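Local coordinates for BAG family molecular chaperone regulator 4 (Arabidopsis thaliana, PDB 4HWH), which acts as a plant co-chaperone, binding the ATPase domain of HSP70 chaperones through its BAG domain and probably regulating programmed cell death and stress responses, at residues S18-V21 against V22-V26; Q33-V36 against R37-D40; Q65-A68 against E69-I73; R72-N75 against L76-A79. One frame throughout, in Å; residues are numbered along the deposited sequence.

Contact 1: S18-V21 against V22-V26. With ACT (acetate ion), chain G.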
loop_
_atom_site.group_PDB
_atom_site.type_symbol
_atom_site.label_atom_id
_atom_site.label_comp_id
_atom_site.label_asym_id
_atom_site.label_seq_id
_atom_site.Cartn_x
_atom_site.Cartn_y
_atom_site.Cartn_z
ATOM N N SER A 18 -1.219 0.889 -4.917
ATOM C CA SER A 18 -2.417 1.719 -4.915
ATOM C C SER A 18 -3.379 1.280 -6.024
ATOM O O SER A 18 -4.586 1.188 -5.807
ATOM C CB SER A 18 -2.054 3.195 -5.075
ATOM O OG SER A 18 -3.225 3.986 -5.181
ATOM N N ASP A 19 -2.838 1.012 -7.211
ATOM C CA ASP A 19 -3.651 0.515 -8.321
ATOM C C ASP A 19 -4.267 -0.841 -7.981
ATOM O O ASP A 19 -5.429 -1.109 -8.289
ATOM C CB ASP A 19 -2.819 0.404 -9.605
ATOM C CG ASP A 19 -2.517 1.756 -10.229
ATOM O OD1 ASP A 19 -3.187 2.748 -9.873
ATOM O OD2 ASP A 19 -1.613 1.827 -11.084
ATOM N N ARG A 20 -3.483 -1.699 -7.341
ATOM C CA ARG A 20 -3.966 -3.029 -6.979
ATOM C C ARG A 20 -5.129 -2.954 -5.992
ATOM O O ARG A 20 -6.106 -3.696 -6.107
ATOM C CB ARG A 20 -2.834 -3.881 -6.404
ATOM C CG ARG A 20 -3.274 -5.269 -5.970
ATOM C CD ARG A 20 -3.901 -6.019 -7.126
ATOM N NE ARG A 20 -2.959 -6.193 -8.225
ATOM C CZ ARG A 20 -3.315 -6.442 -9.482
ATOM N NH1 ARG A 20 -4.599 -6.541 -9.804
ATOM N NH2 ARG A 20 -2.389 -6.582 -10.419
ATOM N N VAL A 21 -5.024 -2.052 -5.023
ATOM C CA VAL A 21 -6.082 -1.894 -4.036
ATOM C C VAL A 21 -7.388 -1.474 -4.706
ATOM O O VAL A 21 -8.455 -1.987 -4.372
ATOM C CB VAL A 21 -5.685 -0.893 -2.927
ATOM C CG1 VAL A 21 -6.870 -0.585 -2.025
ATOM C CG2 VAL A 21 -4.516 -1.457 -2.106
ATOM N N VAL A 22 -7.304 -0.553 -5.661
ATOM C CA VAL A 22 -8.503 -0.144 -6.386
ATOM C C VAL A 22 -9.081 -1.332 -7.158
ATOM O O VAL A 22 -10.293 -1.555 -7.156
ATOM C CB VAL A 22 -8.240 1.048 -7.332
ATOM C CG1 VAL A 22 -9.454 1.306 -8.217
ATOM C CG2 VAL A 22 -7.903 2.294 -6.525
ATOM N N ALA A 23 -8.208 -2.107 -7.793
ATOM C CA ALA A 23 -8.647 -3.297 -8.518
ATOM C C ALA A 23 -9.385 -4.269 -7.599
ATOM O O ALA A 23 -10.395 -4.856 -7.986
ATOM C CB ALA A 23 -7.465 -3.988 -9.195
ATOM N N LEU A 24 -8.882 -4.450 -6.381
ATOM C CA LEU A 24 -9.558 -5.334 -5.436
ATOM C C LEU A 24 -10.919 -4.759 -5.046
ATOM O O LEU A 24 -11.905 -5.488 -4.935
ATOM C CB LEU A 24 -8.702 -5.573 -4.193
ATOM C CG LEU A 24 -7.390 -6.317 -4.436
ATOM C CD1 LEU A 24 -6.540 -6.332 -3.180
ATOM C CD2 LEU A 24 -7.663 -7.740 -4.927
ATOM N N GLU A 25 -10.974 -3.449 -4.836
ATOM C CA GLU A 25 -12.238 -2.821 -4.481
ATOM C C GLU A 25 -13.269 -2.986 -5.585
ATOM O O GLU A 25 -14.450 -3.223 -5.317
ATOM C CB GLU A 25 -12.070 -1.334 -4.193
ATOM C CG GLU A 25 -13.415 -0.653 -4.049
ATOM C CD GLU A 25 -13.325 0.848 -3.916
ATOM O OE1 GLU A 25 -12.245 1.413 -4.187
ATOM O OE2 GLU A 25 -14.353 1.458 -3.546
ATOM N N VAL A 26 -12.815 -2.833 -6.827
ATOM C CA VAL A 26 -13.684 -2.976 -7.986
ATOM C C VAL A 26 -14.213 -4.403 -8.087
ATOM O O VAL A 26 -15.400 -4.621 -8.339
ATOM C CB VAL A 26 -12.949 -2.592 -9.287
ATOM C CG1 VAL A 26 -13.747 -3.036 -10.504
ATOM C CG2 VAL A 26 -12.693 -1.088 -9.326
HETATM C C ACT G . -3.346 6.695 -3.301
HETATM O O ACT G . -3.015 7.507 -2.407
HETATM O OXT ACT G . -2.483 6.467 -4.176
HETATM C CH3 ACT G . -4.699 6.041 -3.319
#
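The methyl group of Ala23 sits obliquely off the guanidinium of Arg20, its CB 3.9 Å from Arg20 NH1. The arginine chain leaves the helix with CG opposite the backbone nitrogen, then bends at both chi2 (57°) and chi3 (61°), which brings the charged group back beside the next turn. NH2 of the same guanidinium donates a hydrogen bond to a malonate, which also lies against Glu13 and Leu17; the anion probably came from the crystallisation liquor. Beneath the side chain, the carbonyl oxygen of Arg20 takes a hydrogen bond from Leu24 N at 2.9 Å. Two carbons pack on that same oxygen: Ala23 CB and Leu24 CG, the latter 3.4 Å from Arg20 O. Two residues earlier, Ser18 O accepts from Val22 N, and Val22 CG2 comes to 3.6 Å from Ser18 O. Asp19 O to Ala23 N and Val21 O to Glu25 N continue the same i to i+4 pattern, as expected of an unbroken alpha helix. On another side of the helix the Ser18 hydroxyl, with OG opposite the backbone nitrogen (chi1 175°), donates to an acetate, OG to OXT 2.8 Å. Burial divides the residues: Arg20 and Ala23 lie on a more open side, while Val21 and Leu24 are buried. All of this belongs to helix 3-29 of the BAG-domain three-helix bundle. Its inner side meets helix 63-86, with Ser18 touching Arg72 and Leu76, Val21 resting on Val80 and Leu24 on Leu83.

Contact 2: Q33-V36 against R37-D40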
loop_
_atom_site.group_PDB
_atom_site.type_symbol
_atom_site.label_atom_id
_atom_site.label_comp_id
_atom_site.label_asym_id
_atom_site.label_seq_id
_atom_site.Cartn_x
_atom_site.Cartn_y
_atom_site.Cartn_z
ATOM N N GLN A 33 -16.075 -12.856 -5.312
ATOM C CA GLN A 33 -15.566 -13.317 -4.027
ATOM C C GLN A 33 -14.040 -13.316 -4.038
ATOM O O GLN A 33 -13.411 -14.215 -4.594
ATOM C CB GLN A 33 -16.097 -14.716 -3.708
ATOM C CG GLN A 33 -15.736 -15.214 -2.317
ATOM C CD GLN A 33 -16.333 -16.576 -2.011
ATOM O OE1 GLN A 33 -17.056 -17.147 -2.829
ATOM N NE2 GLN A 33 -16.036 -17.101 -0.828
ATOM N N VAL A 34 -13.455 -12.292 -3.425
ATOM C CA VAL A 34 -12.009 -12.117 -3.417
ATOM C C VAL A 34 -11.355 -12.909 -2.288
ATOM O O VAL A 34 -11.741 -12.784 -1.123
ATOM C CB VAL A 34 -11.632 -10.629 -3.285
ATOM C CG1 VAL A 34 -10.128 -10.465 -3.165
ATOM C CG2 VAL A 34 -12.168 -9.839 -4.475
ATOM N N ALA A 35 -10.365 -13.725 -2.643
ATOM C CA ALA A 35 -9.643 -14.541 -1.666
ATOM C C ALA A 35 -8.991 -13.674 -0.596
ATOM O O ALA A 35 -8.445 -12.616 -0.897
ATOM C CB ALA A 35 -8.592 -15.392 -2.364
ATOM N N VAL A 36 -9.041 -14.126 0.653
ATOM C CA VAL A 36 -8.463 -13.359 1.750
ATOM C C VAL A 36 -6.980 -13.041 1.522
ATOM O O VAL A 36 -6.496 -11.988 1.943
ATOM C CB VAL A 36 -8.653 -14.071 3.112
ATOM C CG1 VAL A 36 -7.995 -15.442 3.102
ATOM C CG2 VAL A 36 -8.103 -13.215 4.244
ATOM N N ARG A 37 -6.262 -13.935 0.846
ATOM C CA ARG A 37 -4.830 -13.721 0.630
ATOM C C ARG A 37 -4.535 -12.466 -0.193
ATOM O O ARG A 37 -3.464 -11.879 -0.063
ATOM C CB ARG A 37 -4.156 -14.944 -0.006
ATOM C CG ARG A 37 -4.470 -15.152 -1.479
ATOM C CD ARG A 37 -3.389 -15.986 -2.156
ATOM N NE ARG A 37 -3.733 -16.300 -3.540
ATOM C CZ ARG A 37 -4.277 -17.448 -3.925
ATOM N NH1 ARG A 37 -4.529 -18.395 -3.032
ATOM N NH2 ARG A 37 -4.562 -17.653 -5.204
ATOM N N GLU A 38 -5.477 -12.055 -1.040
ATOM C CA GLU A 38 -5.289 -10.838 -1.826
ATOM C C GLU A 38 -5.145 -9.641 -0.892
ATOM O O GLU A 38 -4.242 -8.823 -1.051
ATOM C CB GLU A 38 -6.457 -10.593 -2.787
ATOM C CG GLU A 38 -6.841 -11.772 -3.651
ATOM C CD GLU A 38 -5.666 -12.358 -4.404
ATOM O OE1 GLU A 38 -4.780 -11.596 -4.844
ATOM O OE2 GLU A 38 -5.636 -13.590 -4.560
ATOM N N PHE A 39 -6.052 -9.537 0.074
ATOM C CA PHE A 39 -6.019 -8.429 1.021
ATOM C C PHE A 39 -4.777 -8.510 1.900
ATOM O O PHE A 39 -4.129 -7.501 2.174
ATOM C CB PHE A 39 -7.276 -8.426 1.890
ATOM C CG PHE A 39 -8.553 -8.428 1.105
ATOM C CD1 PHE A 39 -8.821 -7.421 0.193
ATOM C CD2 PHE A 39 -9.485 -9.436 1.279
ATOM C CE1 PHE A 39 -9.996 -7.417 -0.535
ATOM C CE2 PHE A 39 -10.663 -9.441 0.552
ATOM C CZ PHE A 39 -10.917 -8.428 -0.357
ATOM N N ASP A 40 -4.442 -9.719 2.336
ATOM C CA ASP A 40 -3.301 -9.900 3.220
ATOM C C ASP A 40 -1.975 -9.659 2.507
ATOM O O ASP A 40 -1.065 -9.058 3.074
ATOM C CB ASP A 40 -3.341 -11.281 3.878
ATOM C CG ASP A 40 -4.406 -11.371 4.955
ATOM O OD1 ASP A 40 -4.881 -10.309 5.402
ATOM O OD2 ASP A 40 -4.765 -12.493 5.355
#
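Ala35 O receives the backbone N-H of Glu38 at 3.0 Å, a three-residue link that makes the turn where the loop after helix 3-29 runs into helix 36-54. The donor stands about 50° out of the carbonyl plane, and the N-H...O angle is 146°. Glu38 CG, anti to its carbonyl carbon (chi1 -50°), folds under the same oxygen, 3.3 Å from Ala35 O. The next link is more regular: Asp40 N meets Val36 O at 3.1 Å and lies in that carbonyl plane. Just before the turn, Val34 puts one methyl between two side chains. Its CG1 touches Phe39 CZ at 3.6 Å, coming obliquely to the ring, and meets the Glu38 CG methylene at the same distance. Replacing Phe39 with an alanine would probably leave Val34 CG1 without the ring it packs on and open a gap between the incoming loop and the helix. Toward the solvent side, Glu38 OE2 and Arg37 NE are 3.5 Å apart, but the oxygen is well off the guanidinium plane, so only the charges attract. Val36 CG2 packs against Asp40 OD2 at 3.6 Å, while Asp40 OD1 is taken by a salt bridge to Lys84. The other two helices of the bundle close in on this corner: Val34 and Glu38 touch Leu24 of helix 3-29, and Phe39 rests on Val80, Leu83 and Lys84 of helix 63-86.

Contact 3: Q65-A68 against E69-I73. With ACT (acetate ion), chain G.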
loop_
_atom_site.group_PDB
_atom_site.type_symbol
_atom_site.label_atom_id
_atom_site.label_comp_id
_atom_site.label_asym_id
_atom_site.label_seq_id
_atom_site.Cartn_x
_atom_site.Cartn_y
_atom_site.Cartn_z
ATOM N N GLN A 65 9.201 14.122 1.531
ATOM C CA GLN A 65 8.544 13.158 0.660
ATOM C C GLN A 65 8.481 11.781 1.314
ATOM O O GLN A 65 7.531 11.027 1.098
ATOM C CB GLN A 65 9.249 13.075 -0.697
ATOM C CG GLN A 65 8.708 11.985 -1.618
ATOM C CD GLN A 65 7.220 12.130 -1.903
ATOM O OE1 GLN A 65 6.724 13.232 -2.137
ATOM N NE2 GLN A 65 6.505 11.010 -1.894
ATOM N N ARG A 66 9.491 11.457 2.115
ATOM C CA ARG A 66 9.493 10.199 2.850
ATOM C C ARG A 66 8.282 10.147 3.769
ATOM O O ARG A 66 7.531 9.172 3.773
ATOM C CB ARG A 66 10.773 10.041 3.676
ATOM C CG ARG A 66 10.875 8.689 4.380
ATOM C CD ARG A 66 12.025 8.645 5.374
ATOM N NE ARG A 66 11.759 9.466 6.552
ATOM C CZ ARG A 66 12.677 9.800 7.454
ATOM N NH1 ARG A 66 13.930 9.386 7.317
ATOM N NH2 ARG A 66 12.341 10.552 8.493
ATOM N N LYS A 67 8.102 11.207 4.549
ATOM C CA LYS A 67 6.989 11.302 5.480
ATOM C C LYS A 67 5.662 11.291 4.727
ATOM O O LYS A 67 4.676 10.726 5.195
ATOM C CB LYS A 67 7.116 12.573 6.320
ATOM C CG LYS A 67 6.148 12.664 7.490
ATOM C CD LYS A 67 6.300 13.995 8.214
ATOM C CE LYS A 67 5.292 14.138 9.342
ATOM N NZ LYS A 67 5.414 15.458 10.025
ATOM N N ALA A 68 5.646 11.922 3.557
ATOM C CA ALA A 68 4.459 11.931 2.711
ATOM C C ALA A 68 4.086 10.511 2.291
ATOM O O ALA A 68 2.916 10.135 2.301
ATOM C CB ALA A 68 4.690 12.798 1.488
ATOM N N GLU A 69 5.091 9.722 1.927
ATOM C CA GLU A 69 4.858 8.361 1.468
ATOM C C GLU A 69 4.386 7.466 2.611
ATOM O O GLU A 69 3.588 6.551 2.412
ATOM C CB GLU A 69 6.127 7.788 0.843
ATOM C CG GLU A 69 5.853 6.712 -0.176
ATOM C CD GLU A 69 5.011 7.223 -1.330
ATOM O OE1 GLU A 69 4.198 6.444 -1.859
ATOM O OE2 GLU A 69 5.157 8.407 -1.701
ATOM N N VAL A 70 4.885 7.735 3.813
ATOM C CA VAL A 70 4.448 6.987 4.980
ATOM C C VAL A 70 2.946 7.172 5.174
ATOM O O VAL A 70 2.218 6.211 5.429
ATOM C CB VAL A 70 5.214 7.416 6.251
ATOM C CG1 VAL A 70 4.570 6.817 7.502
ATOM C CG2 VAL A 70 6.678 7.002 6.147
ATOM N N ARG A 71 2.487 8.412 5.040
ATOM C CA ARG A 71 1.074 8.722 5.215
ATOM C C ARG A 71 0.223 8.064 4.134
ATOM O O ARG A 71 -0.869 7.571 4.414
ATOM C CB ARG A 71 0.848 10.239 5.226
ATOM C CG ARG A 71 1.447 10.936 6.439
ATOM C CD ARG A 71 1.163 12.431 6.422
ATOM N NE ARG A 71 1.728 13.109 7.584
ATOM C CZ ARG A 71 1.614 14.413 7.818
ATOM N NH1 ARG A 71 0.953 15.185 6.966
ATOM N NH2 ARG A 71 2.161 14.945 8.902
ATOM N N ARG A 72 0.732 8.054 2.905
ATOM C CA ARG A 72 0.018 7.444 1.790
ATOM C C ARG A 72 -0.172 5.962 2.081
ATOM O O ARG A 72 -1.245 5.402 1.863
ATOM C CB ARG A 72 0.795 7.646 0.480
ATOM C CG ARG A 72 -0.073 7.999 -0.721
ATOM C CD ARG A 72 -0.063 6.933 -1.816
ATOM N NE ARG A 72 1.235 6.851 -2.478
ATOM C CZ ARG A 72 1.422 6.517 -3.753
ATOM N NH1 ARG A 72 2.655 6.470 -4.237
ATOM N NH2 ARG A 72 0.393 6.244 -4.548
ATOM N N ILE A 73 0.876 5.332 2.594
ATOM C CA ILE A 73 0.817 3.916 2.931
ATOM C C ILE A 73 -0.213 3.638 4.030
ATOM O O ILE A 73 -1.012 2.705 3.929
ATOM C CB ILE A 73 2.207 3.391 3.343
ATOM C CG1 ILE A 73 3.121 3.313 2.115
ATOM C CG2 ILE A 73 2.085 2.042 4.018
ATOM C CD1 ILE A 73 4.555 2.903 2.432
HETATM C C ACT G . -3.346 6.695 -3.301
HETATM O O ACT G . -3.015 7.507 -2.407
HETATM O OXT ACT G . -2.483 6.467 -4.176
HETATM C CH3 ACT G . -4.699 6.041 -3.319
#
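Gln65 lies alongside Glu69, both chains pointing the same way, with NE2 of Gln65 2.9 Å from OE2 of Glu69 and the amide turned 38° from the carboxylate. A bend at chi2 of the glutamine (58°) folds its amide toward that neighbour. Arg66 contributes its carbonyl, which accepts from Val70 N and has Val70 CG2 packed 3.3 Å from Arg66 O; its guanidinium turns off to Ile56 O through NH1. Lys67 runs fully extended and crosses Arg71, its CE 3.3 Å from Arg71 NH2. Two positive charges are thus brought close, NZ of Lys67 to NH2 of Arg71 3.5 Å, a pairing that is probably tolerable because both residues are exposed. Ala68 O closes the turn by accepting from Arg72 N at 3.1 Å. One step on, Arg72 grips Glu69 side-on, with two nitrogens on a single oxygen. NH1 reaches Glu69 OE1 at 2.8 Å on its syn lone pair, and NE reaches the same OE1 at 3.1 Å from above the carboxylate plane. NH1 also forms a salt bridge with Asp15. The carboxylate is buried, so this double hold would help balance its charge, and Thr11 adds a weak hydrogen bond to OE2. Within the three-helix bundle this part of helix 63-86 lies against both partners: Gln65 and Glu69 face Thr11 and Val14 of helix 3-29, whereas Val70 and Ile73 pack on Leu53 of helix 36-54.

Contact 4: R72-N75 against L76-A79. With ACT (acetate ion), chain G.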
loop_
_atom_site.group_PDB
_atom_site.type_symbol
_atom_site.label_atom_id
_atom_site.label_comp_id
_atom_site.label_asym_id
_atom_site.label_seq_id
_atom_site.Cartn_x
_atom_site.Cartn_y
_atom_site.Cartn_z
ATOM N N ARG A 72 0.732 8.054 2.905
ATOM C CA ARG A 72 0.018 7.444 1.790
ATOM C C ARG A 72 -0.172 5.962 2.081
ATOM O O ARG A 72 -1.245 5.402 1.863
ATOM C CB ARG A 72 0.795 7.646 0.480
ATOM C CG ARG A 72 -0.073 7.999 -0.721
ATOM C CD ARG A 72 -0.063 6.933 -1.816
ATOM N NE ARG A 72 1.235 6.851 -2.478
ATOM C CZ ARG A 72 1.422 6.517 -3.753
ATOM N NH1 ARG A 72 2.655 6.470 -4.237
ATOM N NH2 ARG A 72 0.393 6.244 -4.548
ATOM N N ILE A 73 0.876 5.332 2.594
ATOM C CA ILE A 73 0.817 3.916 2.931
ATOM C C ILE A 73 -0.213 3.638 4.030
ATOM O O ILE A 73 -1.012 2.705 3.929
ATOM C CB ILE A 73 2.207 3.391 3.343
ATOM C CG1 ILE A 73 3.121 3.313 2.115
ATOM C CG2 ILE A 73 2.085 2.042 4.018
ATOM C CD1 ILE A 73 4.555 2.903 2.432
ATOM N N GLN A 74 -0.193 4.453 5.079
ATOM C CA GLN A 74 -1.160 4.307 6.161
ATOM C C GLN A 74 -2.594 4.399 5.635
ATOM O O GLN A 74 -3.473 3.655 6.065
ATOM C CB GLN A 74 -0.903 5.355 7.249
ATOM C CG GLN A 74 0.491 5.257 7.861
ATOM C CD GLN A 74 0.794 6.391 8.825
ATOM O OE1 GLN A 74 0.348 7.522 8.633
ATOM N NE2 GLN A 74 1.561 6.089 9.868
ATOM N N ASN A 75 -2.822 5.300 4.688
ATOM C CA ASN A 75 -4.142 5.437 4.076
ATOM C C ASN A 75 -4.548 4.192 3.295
ATOM O O ASN A 75 -5.683 3.731 3.392
ATOM C CB ASN A 75 -4.189 6.667 3.172
ATOM C CG ASN A 75 -4.222 7.961 3.957
ATOM O OD1 ASN A 75 -4.358 7.954 5.181
ATOM N ND2 ASN A 75 -4.100 9.084 3.254
ATOM N N LEU A 76 -3.613 3.651 2.519
ATOM C CA LEU A 76 -3.868 2.417 1.784
ATOM C C LEU A 76 -4.132 1.245 2.726
ATOM O O LEU A 76 -4.997 0.411 2.463
ATOM C CB LEU A 76 -2.704 2.103 0.836
ATOM C CG LEU A 76 -2.571 3.110 -0.313
ATOM C CD1 LEU A 76 -1.291 2.888 -1.113
ATOM C CD2 LEU A 76 -3.788 3.034 -1.220
ATOM N N GLN A 77 -3.389 1.186 3.828
ATOM C CA GLN A 77 -3.571 0.116 4.799
ATOM C C GLN A 77 -4.995 0.137 5.347
ATOM O O GLN A 77 -5.631 -0.906 5.509
ATOM C CB GLN A 77 -2.562 0.241 5.943
ATOM C CG GLN A 77 -1.115 -0.066 5.558
ATOM C CD GLN A 77 -0.144 0.159 6.713
ATOM O OE1 GLN A 77 0.028 1.284 7.186
ATOM N NE2 GLN A 77 0.496 -0.913 7.166
ATOM N N GLU A 78 -5.491 1.335 5.631
ATOM C CA GLU A 78 -6.854 1.491 6.125
ATOM C C GLU A 78 -7.861 1.036 5.077
ATOM O O GLU A 78 -8.827 0.349 5.394
ATOM C CB GLU A 78 -7.120 2.944 6.519
ATOM C CG GLU A 78 -6.305 3.411 7.714
ATOM C CD GLU A 78 -6.648 4.824 8.143
ATOM O OE1 GLU A 78 -7.599 5.406 7.577
ATOM O OE2 GLU A 78 -5.965 5.351 9.047
ATOM N N ALA A 79 -7.627 1.413 3.824
ATOM C CA ALA A 79 -8.514 1.006 2.741
ATOM C C ALA A 79 -8.560 -0.517 2.604
ATOM O O ALA A 79 -9.624 -1.095 2.384
ATOM C CB ALA A 79 -8.090 1.651 1.431
HETATM C C ACT G . -3.346 6.695 -3.301
HETATM O O ACT G . -3.015 7.507 -2.407
HETATM O OXT ACT G . -2.483 6.467 -4.176
HETATM C CH3 ACT G . -4.699 6.041 -3.319
#
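Leu76 CG nestles on the carbonyl oxygen of Arg72, 3.4 Å away, while Leu76 N donates to that same oxygen at 3.0 Å. Gln77 N makes a shorter bond, 2.8 Å to Ile73 O, and arrives nearly along the C=O axis. The Gln77 chain rises over this turn, with CG 3.2 Å from Ile73 O and OE1 3.4 Å from Gln74 CA. Its amide is almost coplanar with that of Gln74, the two planes 9° apart, although the chains themselves cross obliquely. These turns belong to helix 63-86, the last helix of the BAG-domain three-helix bundle, antiparallel to helix 36-54; in the BAG1 complex the second and third helices bind the Hsp70 ATPase domain. An acetate touches both Arg72 and Leu76. Arg72 NH2 donates to its OXT at 2.9 Å, from the edge of the guanidinium with the anion in its plane, and Leu76 CD2 meets its CH3 at 3.8 Å. The arginine gets there through a doubly bent chain whose chi1 of -139° is not properly staggered. Asp15 and Glu69 both form salt bridges with NH1, on the guanidinium side away from the acetate. A leucine in place of Arg72 would probably leave Asp15 without its positive mate and the acetate without this donor. Val14 of helix 3-29 and Leu46 of helix 36-54 back Leu76, and Met47 touches Gln77.

How the contacts relate
All four contacts are local, three within helices and one where a loop enters a helix. Contact 1 is partly buried, with two buried residues turned inward; contacts 2, 3 and 4 are mostly surface, each with one buried residue. Contacts 3 and 4 run on along helix 63-86 and share Arg72 and Ile73, but contact 3 is richer in charge and contact 4 in amides and leucine packing. Contact 2 differs in being a loop-to-helix turn; it meets contact 1 through Leu24, which packs on Val34, Glu38 and Phe39, and stays about 11 Å from contact 3 at the nearest atoms. One acetate bridges Ser18 of contact 1 to Arg72.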